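Local coordinates for fucose-specific lectin (Aleuria aurantia, PDB 6GKE), which binds L-fucose on glycans, preferring alpha-1,6-linked core fucose, through five sites lying between the blades of a six-bladed beta-propeller, at residues 3-9 with 26-30. The protein carries 1 engineered substitution. Residues are numbered along the deposited sequence; the frame is centred on the assembly and turned at random.
With EDO (1,2-ethanediol), chain I; EDO (1,2-ethanediol), chain B.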
loop_
_atom_site.group_PDB
_atom_site.type_symbol
_atom_site.label_atom_id
_atom_site.label_comp_id
_atom_site.label_asym_id
_atom_site.label_seq_id
_atom_site.Cartn_x
_atom_site.Cartn_y
_atom_site.Cartn_z
ATOM N N GLU A 3 -10.221 -1.488 0.178
ATOM C CA GLU A 3 -10.077 -0.438 1.179
ATOM C C GLU A 3 -9.136 -0.871 2.312
ATOM O O GLU A 3 -9.028 -0.181 3.311
ATOM C CB GLU A 3 -11.467 -0.015 1.643
ATOM C CG GLU A 3 -12.288 0.543 0.495
ATOM C CD GLU A 3 -13.723 0.891 0.835
ATOM O OE1 GLU A 3 -14.357 0.130 1.598
ATOM O OE2 GLU A 3 -14.197 1.930 0.335
ATOM N N PHE A 4 -8.420 -1.986 2.125
ATOM C CA PHE A 4 -7.433 -2.470 3.099
ATOM C C PHE A 4 -6.184 -1.588 3.025
ATOM O O PHE A 4 -5.532 -1.529 1.988
ATOM C CB PHE A 4 -7.104 -3.924 2.760
ATOM C CG PHE A 4 -6.307 -4.749 3.743
ATOM C CD1 PHE A 4 -6.000 -4.337 5.037
ATOM C CD2 PHE A 4 -5.906 -6.018 3.353
ATOM C CE1 PHE A 4 -5.299 -5.173 5.895
ATOM C CE2 PHE A 4 -5.198 -6.845 4.209
ATOM C CZ PHE A 4 -4.907 -6.428 5.484
ATOM N N LEU A 5 -5.839 -0.923 4.131
ATOM C CA LEU A 5 -4.658 -0.079 4.160
ATOM C C LEU A 5 -3.405 -0.946 3.994
ATOM O O LEU A 5 -3.184 -1.900 4.740
ATOM C CB LEU A 5 -4.636 0.675 5.489
ATOM C CG LEU A 5 -3.429 1.576 5.740
ATOM C CD1 LEU A 5 -3.454 2.790 4.824
ATOM C CD2 LEU A 5 -3.406 1.988 7.207
ATOM N N TYR A 6 -2.550 -0.576 3.041
ATOM C CA TYR A 6 -1.306 -1.307 2.821
ATOM C C TYR A 6 -0.389 -1.085 4.026
ATOM O O TYR A 6 -0.143 0.057 4.403
ATOM C CB TYR A 6 -0.624 -0.863 1.527
ATOM C CG TYR A 6 0.756 -1.428 1.322
ATOM C CD1 TYR A 6 0.982 -2.794 1.319
ATOM C CD2 TYR A 6 1.839 -0.588 1.134
ATOM C CE1 TYR A 6 2.249 -3.315 1.122
ATOM C CE2 TYR A 6 3.110 -1.093 0.920
ATOM C CZ TYR A 6 3.317 -2.460 0.926
ATOM O OH TYR A 6 4.579 -2.936 0.712
ATOM N N THR A 7 0.102 -2.192 4.584
ATOM C CA THR A 7 0.919 -2.266 5.822
ATOM C C THR A 7 0.075 -1.989 7.071
ATOM O O THR A 7 0.622 -1.787 8.155
ATOM C CB THR A 7 2.229 -1.453 5.795
ATOM O OG1 THR A 7 2.013 -0.049 5.938
ATOM C CG2 THR A 7 3.042 -1.728 4.551
ATOM N N SER A 8 -1.253 -2.097 6.954
ATOM C CA SER A 8 -2.100 -2.246 8.132
ATOM C C SER A 8 -1.598 -3.415 8.981
ATOM O O SER A 8 -1.244 -4.467 8.453
ATOM C CB SER A 8 -3.521 -2.523 7.716
ATOM O OG SER A 8 -4.372 -2.762 8.826
ATOM N N LYS A 9 -1.687 -3.267 10.302
ATOM C CA LYS A 9 -1.574 -4.424 11.160
ATOM C C LYS A 9 -2.886 -5.214 11.091
ATOM O O LYS A 9 -3.893 -4.755 10.555
ATOM C CB LYS A 9 -1.170 -4.017 12.579
ATOM C CG LYS A 9 0.289 -3.596 12.702
ATOM C CD LYS A 9 0.627 -2.239 12.113
ATOM C CE LYS A 9 1.976 -1.754 12.602
ATOM N NZ LYS A 9 2.349 -0.441 12.020
ATOM N N TYR A 26 -9.562 -8.321 12.252
ATOM C CA TYR A 26 -9.561 -6.871 12.366
ATOM C C TYR A 26 -8.398 -6.321 11.546
ATOM O O TYR A 26 -7.282 -6.851 11.585
ATOM C CB TYR A 26 -9.450 -6.430 13.834
ATOM C CG TYR A 26 -10.580 -7.001 14.640
ATOM C CD1 TYR A 26 -11.839 -6.426 14.607
ATOM C CD2 TYR A 26 -10.430 -8.198 15.320
ATOM C CE1 TYR A 26 -12.916 -7.009 15.248
ATOM C CE2 TYR A 26 -11.496 -8.795 15.968
ATOM C CZ TYR A 26 -12.747 -8.210 15.916
ATOM O OH TYR A 26 -13.804 -8.836 16.503
ATOM N N PHE A 27 -8.681 -5.242 10.813
ATOM C CA PHE A 27 -7.703 -4.588 9.972
ATOM C C PHE A 27 -8.095 -3.117 9.863
ATOM O O PHE A 27 -9.213 -2.742 10.209
ATOM C CB PHE A 27 -7.641 -5.255 8.593
ATOM C CG PHE A 27 -8.911 -5.134 7.784
ATOM C CD1 PHE A 27 -9.938 -6.060 7.903
ATOM C CD2 PHE A 27 -9.089 -4.072 6.909
ATOM C CE1 PHE A 27 -11.104 -5.926 7.160
ATOM C CE2 PHE A 27 -10.253 -3.938 6.167
ATOM C CZ PHE A 27 -11.256 -4.866 6.294
ATOM N N GLN A 28 -7.181 -2.302 9.343
ATOM C CA GLN A 28 -7.439 -0.885 9.198
ATOM C C GLN A 28 -7.720 -0.553 7.734
ATOM O O GLN A 28 -7.108 -1.108 6.818
ATOM C CB GLN A 28 -6.251 -0.080 9.725
ATOM C CG GLN A 28 -6.551 1.394 9.931
ATOM C CD GLN A 28 -5.489 2.051 10.774
ATOM O OE1 GLN A 28 -4.295 1.759 10.641
ATOM N NE2 GLN A 28 -5.913 2.947 11.657
ATOM N N ASP A 29 -8.640 0.393 7.542
ATOM C CA ASP A 29 -9.003 0.872 6.220
ATOM C C ASP A 29 -8.264 2.185 5.917
ATOM O O ASP A 29 -7.498 2.718 6.726
ATOM C CB ASP A 29 -10.523 0.964 6.058
ATOM C CG ASP A 29 -11.231 2.063 6.834
ATOM O OD1 ASP A 29 -10.569 3.052 7.208
ATOM O OD2 ASP A 29 -12.457 1.915 7.046
ATOM N N LEU A 30 -8.490 2.701 4.706
ATOM C CA LEU A 30 -7.768 3.885 4.218
ATOM C C LEU A 30 -8.096 5.134 5.042
ATOM O O LEU A 30 -7.305 6.078 5.049
ATOM C CB LEU A 30 -8.123 4.140 2.752
ATOM C CG LEU A 30 -7.791 3.007 1.789
ATOM C CD1 LEU A 30 -8.259 3.361 0.391
ATOM C CD2 LEU A 30 -6.307 2.697 1.793
HETATM C C1 EDO I . -3.416 0.944 -0.913
HETATM O O1 EDO I . -3.133 -0.100 -1.841
HETATM C C2 EDO I . -3.598 0.639 0.574
HETATM O O2 EDO I . -3.023 1.686 1.430
HETATM C C1 EDO B . -0.320 2.526 2.629
HETATM O O1 EDO B . 1.016 2.066 2.813
HETATM C C2 EDO B . -0.699 3.352 1.400
HETATM O O2 EDO B . -2.037 3.013 0.895
HETATM O O HOH W 1 -2.643 -0.623 11.044
#
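Two backbone groups grip the hydroxyl of Ser-8: OG accepts from Gln-28 N at 2.9 Å and gives its own proton to Lys-9 O at 2.7 Å, in the carbonyl plane on a lone pair. A chi1 of 176° sets OG beside Ser-8's own carbonyl carbon, turned to the following residue, whose O it reaches while still facing Gln-28 N; a short side chain that both accepts and donates thus joins the loop 3-9 to the end of strand 22-28. Gln-28 O, in turn, receives Leu-5 N at 3.0 Å, nearly straight at 166°; a type II turn from Leu-5 to Ser-8 lets the loop meet both backbone groups of Gln-28. The side chain of Gln-28 lies alongside Leu-5, its OE1 joined through a water to Lys-9 N while NE2 donates to Lys-58 O and Gly-32 O. On the side of Phe-4 and Phe-27 the contact is apolar: their rings meet at a slant, planes 67° apart, and Phe-4 CE1 lies 3.6 Å from Phe-27 CB, beside Leu-287 of strand 286-293. Leu-5 and Leu-30 pack against leucines of the second subunit, where Tyr-6 stacks on Tyr-6 of that subunit. Buried polar groups of Ser-8 and Gln-28 find partners within the fold, fastening the N-terminal peptide to the first blade at the dimer interface.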